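Local atomic coordinates of PAAR motif family protein (Pseudomonas aeruginosa, PDB entry 6XRF), a protein that is probably a PAAR-repeat tip or effector protein of a type VI secretion system, represented here by its helical N-terminal part. Residues C[4-12]-C[44-52]. Numbering follows the deposited sequence.
Sequences QAAARLGDE and GGLAAVILA
Ile-50 projects from helix 45-57 as a knob into a hole on helix 3-14 formed by Ala-5, Arg-8, Leu-9 and Glu-12. Its two branches divide the work. CG1 lies anti to the carbonyl carbon (chi1 -82°) and carries CD1 to helix 3-14, 3.6 Å from Ala-5 CB. CG2 instead turns to the Arg-8 guanidinium, standing over one face, offset toward its rim, 3.6 Å from Arg-8 CZ. The extended Arg-8 chain crosses the knob at a slant, bringing that face under CG2. In the guanidinium plane, Arg-8 NE donates a nearly straight hydrogen bond (168°) to Glu-12 OE2, 3.2 Å away, within a salt bridge that should help hold the guanidinium in place; the acceptor is met from above the carboxylate plane. The other carboxylate oxygen, Glu-12 OE1, accepts from a water that also donates to Ile-50 O, a water-mediated link between segments that have no direct hydrogen bond to each other. Segments 4-12 and 45-52, from the first and last helices of the all-helical N-terminal region of this PAAR-family protein, cross at 43°, their axes 9.1 Å apart at closest approach. On the flank of the knob, Leu-9 forks between three residues: CD1 meets Val-49 CG1 at 3.8 Å, the two side chains crossing at about a right angle, and also reaches Ile-50 CG1, while CD2 abuts Leu-46 CD2. Leu-46 extends its other methyl, CD1, to Ala-6 CB at 4.1 Å. Helix 25-37 packs on Ala-48, Leu-51 and Ala-52, whereas a chain of another protein covers Ala-7 and forms a salt bridge with Asp-11.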
ATOM      1  N   GLN C   4      -8.394  -9.669  10.471  1.00 81.10           N
ATOM      2  CA  GLN C   4      -9.386  -9.886   9.426  1.00 79.09           C
ATOM      3  C   GLN C   4      -8.897  -9.386   8.073  1.00 71.31           C
ATOM      4  O   GLN C   4      -8.949 -10.109   7.072  1.00 71.14           O
ATOM      5  CB  GLN C   4     -10.681  -9.169   9.825  1.00 81.94           C
ATOM      6  CG  GLN C   4     -11.972  -9.784   9.312  1.00 84.23           C
ATOM      7  CD  GLN C   4     -13.189  -8.930   9.648  1.00 86.21           C
ATOM      8  OE1 GLN C   4     -13.061  -7.753   9.994  1.00 86.26           O
ATOM      9  NE2 GLN C   4     -14.375  -9.519   9.545  1.00 87.95           N
ATOM     10  N   ALA C   5      -8.406  -8.144   8.032  1.00 65.35           N
ATOM     11  CA  ALA C   5      -8.072  -7.502   6.765  1.00 59.53           C
ATOM     12  C   ALA C   5      -6.690  -7.909   6.266  1.00 57.03           C
ATOM     13  O   ALA C   5      -6.518  -8.184   5.071  1.00 53.50           O
ATOM     14  CB  ALA C   5      -8.153  -5.982   6.917  1.00 54.14           C
ATOM     15  N   ALA C   6      -5.692  -7.938   7.154  1.00 57.91           N
ATOM     16  CA  ALA C   6      -4.366  -8.388   6.749  1.00 55.69           C
ATOM     17  C   ALA C   6      -4.433  -9.777   6.126  1.00 54.32           C
ATOM     18  O   ALA C   6      -3.757 -10.053   5.128  1.00 54.29           O
ATOM     19  CB  ALA C   6      -3.416  -8.384   7.947  1.00 54.93           C
ATOM     20  N   ALA C   7      -5.252 -10.663   6.694  1.00 52.44           N
ATOM     21  CA  ALA C   7      -5.421 -11.987   6.109  1.00 52.49           C
ATOM     22  C   ALA C   7      -6.141 -11.897   4.769  1.00 53.14           C
ATOM     23  O   ALA C   7      -5.723 -12.513   3.783  1.00 52.03           O
ATOM     24  CB  ALA C   7      -6.180 -12.899   7.072  1.00 55.66           C
ATOM     25  N   ARG C   8      -7.234 -11.128   4.711  1.00 54.22           N
ATOM     26  CA  ARG C   8      -7.943 -10.961   3.447  1.00 53.39           C
ATOM     27  C   ARG C   8      -7.020 -10.363   2.391  1.00 54.15           C
ATOM     28  O   ARG C   8      -6.949 -10.856   1.258  1.00 54.18           O
ATOM     29  CB  ARG C   8      -9.183 -10.089   3.646  1.00 53.01           C
ATOM     30  CG  ARG C   8     -10.105 -10.023   2.423  1.00 51.75           C
ATOM     31  CD  ARG C   8     -11.418  -9.299   2.723  1.00 55.67           C
ATOM     32  NE  ARG C   8     -12.036  -8.774   1.502  1.00 58.60           N
ATOM     33  CZ  ARG C   8     -13.215  -8.156   1.448  1.00 61.35           C
ATOM     34  NH1 ARG C   8     -13.935  -7.976   2.546  1.00 64.18           N
ATOM     35  NH2 ARG C   8     -13.677  -7.719   0.287  1.00 61.71           N
ATOM     36  N   LEU C   9      -6.287  -9.305   2.751  1.00 41.90           N
ATOM     37  CA  LEU C   9      -5.414  -8.647   1.782  1.00 41.73           C
ATOM     38  C   LEU C   9      -4.325  -9.595   1.302  1.00 42.07           C
ATOM     39  O   LEU C   9      -4.139  -9.787   0.095  1.00 42.67           O
ATOM     40  CB  LEU C   9      -4.802  -7.387   2.397  1.00 41.54           C
ATOM     41  CG  LEU C   9      -4.115  -6.409   1.444  1.00 40.68           C
ATOM     42  CD1 LEU C   9      -4.983  -6.069   0.242  1.00 42.16           C
ATOM     43  CD2 LEU C   9      -3.744  -5.133   2.201  1.00 42.03           C
ATOM     44  N   GLY C  10      -3.594 -10.200   2.239  1.00 41.13           N
ATOM     45  CA  GLY C  10      -2.535 -11.121   1.856  1.00 41.68           C
ATOM     46  C   GLY C  10      -3.044 -12.269   1.006  1.00 43.54           C
ATOM     47  O   GLY C  10      -2.363 -12.716   0.080  1.00 46.34           O
ATOM     48  N   ASP C  11      -4.247 -12.758   1.308  1.00 43.14           N
ATOM     49  CA  ASP C  11      -4.847 -13.804   0.488  1.00 45.63           C
ATOM     50  C   ASP C  11      -5.183 -13.282  -0.904  1.00 44.50           C
ATOM     51  O   ASP C  11      -4.843 -13.909  -1.915  1.00 43.71           O
ATOM     52  CB  ASP C  11      -6.103 -14.344   1.171  1.00 48.91           C
ATOM     53  CG  ASP C  11      -6.739 -15.479   0.402  1.00 53.05           C
ATOM     54  OD1 ASP C  11      -6.182 -16.595   0.432  1.00 54.86           O
ATOM     55  OD2 ASP C  11      -7.792 -15.258  -0.234  1.00 54.62           O
ATOM     56  N   GLU C  12      -5.855 -12.132  -0.977  1.00 44.54           N
ATOM     57  CA  GLU C  12      -6.290 -11.613  -2.269  1.00 44.13           C
ATOM     58  C   GLU C  12      -5.106 -11.361  -3.197  1.00 44.25           C
ATOM     59  O   GLU C  12      -5.147 -11.729  -4.377  1.00 43.55           O
ATOM     60  CB  GLU C  12      -7.102 -10.331  -2.070  1.00 43.24           C
ATOM     61  CG  GLU C  12      -8.613 -10.554  -2.120  1.00 45.63           C
ATOM     62  CD  GLU C  12      -9.409  -9.369  -1.603  1.00 45.53           C
ATOM     63  OE1 GLU C  12      -8.842  -8.261  -1.522  1.00 44.92           O
ATOM     64  OE2 GLU C  12     -10.601  -9.549  -1.267  1.00 47.12           O
ATOM     65  N   GLY C  44      -7.945   1.596   8.272  1.00106.71           N
ATOM     66  CA  GLY C  44      -6.563   1.901   7.970  1.00100.31           C
ATOM     67  C   GLY C  44      -6.193   1.712   6.515  1.00 89.15           C
ATOM     68  O   GLY C  44      -7.066   1.623   5.646  1.00 85.07           O
ATOM     69  N   GLY C  45      -4.889   1.655   6.238  1.00 83.08           N
ATOM     70  CA  GLY C  45      -4.443   1.398   4.879  1.00 75.61           C
ATOM     71  C   GLY C  45      -4.922   0.059   4.352  1.00 69.62           C
ATOM     72  O   GLY C  45      -5.385  -0.041   3.213  1.00 68.33           O
ATOM     73  N   LEU C  46      -4.815  -0.991   5.171  1.00 65.29           N
ATOM     74  CA  LEU C  46      -5.242  -2.315   4.731  1.00 58.16           C
ATOM     75  C   LEU C  46      -6.702  -2.293   4.294  1.00 52.35           C
ATOM     76  O   LEU C  46      -7.032  -2.688   3.168  1.00 50.52           O
ATOM     77  CB  LEU C  46      -5.023  -3.332   5.850  1.00 59.49           C
ATOM     78  CG  LEU C  46      -3.580  -3.488   6.336  1.00 61.22           C
ATOM     79  CD1 LEU C  46      -3.525  -4.284   7.629  1.00 64.85           C
ATOM     80  CD2 LEU C  46      -2.722  -4.153   5.268  1.00 59.13           C
ATOM     81  N   ALA C  47      -7.590  -1.810   5.166  1.00 41.21           N
ATOM     82  CA  ALA C  47      -8.997  -1.695   4.798  1.00 40.36           C
ATOM     83  C   ALA C  47      -9.170  -0.935   3.486  1.00 37.45           C
ATOM     84  O   ALA C  47      -9.976  -1.325   2.633  1.00 36.12           O
ATOM     85  CB  ALA C  47      -9.776  -1.007   5.921  1.00 38.96           C
ATOM     86  N   ALA C  48      -8.416   0.150   3.303  1.00 38.74           N
ATOM     87  CA  ALA C  48      -8.573   0.967   2.103  1.00 42.08           C
ATOM     88  C   ALA C  48      -8.214   0.179   0.849  1.00 41.86           C
ATOM     89  O   ALA C  48      -8.961   0.181  -0.139  1.00 40.91           O
ATOM     90  CB  ALA C  48      -7.709   2.225   2.206  1.00 44.87           C
ATOM     91  N   VAL C  49      -7.066  -0.501   0.868  1.00 41.99           N
ATOM     92  CA  VAL C  49      -6.627  -1.246  -0.309  1.00 39.56           C
ATOM     93  C   VAL C  49      -7.626  -2.344  -0.649  1.00 37.55           C
ATOM     94  O   VAL C  49      -7.901  -2.610  -1.826  1.00 36.30           O
ATOM     95  CB  VAL C  49      -5.211  -1.806  -0.078  1.00 40.70           C
ATOM     96  CG1 VAL C  49      -4.744  -2.613  -1.275  1.00 40.01           C
ATOM     97  CG2 VAL C  49      -4.234  -0.669   0.202  1.00 41.65           C
ATOM     98  N   ILE C  50      -8.197  -2.990   0.371  1.00 38.30           N
ATOM     99  CA  ILE C  50      -9.196  -4.031   0.130  1.00 37.17           C
ATOM    100  C   ILE C  50     -10.389  -3.453  -0.623  1.00 35.50           C
ATOM    101  O   ILE C  50     -10.818  -3.990  -1.651  1.00 33.92           O
ATOM    102  CB  ILE C  50      -9.623  -4.677   1.460  1.00 35.98           C
ATOM    103  CG1 ILE C  50      -8.600  -5.739   1.880  1.00 37.26           C
ATOM    104  CG2 ILE C  50     -11.011  -5.294   1.347  1.00 35.44           C
ATOM    105  CD1 ILE C  50      -8.550  -5.991   3.367  1.00 38.45           C
ATOM    106  N   LEU C  51     -10.941  -2.346  -0.121  1.00 35.67           N
ATOM    107  CA  LEU C  51     -12.108  -1.743  -0.761  1.00 36.87           C
ATOM    108  C   LEU C  51     -11.797  -1.321  -2.192  1.00 35.97           C
ATOM    109  O   LEU C  51     -12.637  -1.474  -3.088  1.00 33.46           O
ATOM    110  CB  LEU C  51     -12.587  -0.550   0.068  1.00 37.36           C
ATOM    111  CG  LEU C  51     -13.774   0.265  -0.444  1.00 36.62           C
ATOM    112  CD1 LEU C  51     -15.042  -0.569  -0.488  1.00 36.07           C
ATOM    113  CD2 LEU C  51     -13.970   1.506   0.438  1.00 36.87           C
ATOM    114  N   ALA C  52     -10.594  -0.786  -2.425  1.00 36.68           N
ATOM    115  CA  ALA C  52     -10.193  -0.431  -3.784  1.00 37.68           C
ATOM    116  C   ALA C  52     -10.293  -1.632  -4.717  1.00 38.99           C
ATOM    117  O   ALA C  52     -10.679  -1.492  -5.886  1.00 37.33           O
ATOM    118  CB  ALA C  52      -8.770   0.127  -3.774  1.00 38.03           C
TER
HETATM  119  O   HOH W   1     -10.947  -6.545  -1.841  1.00 28.55           O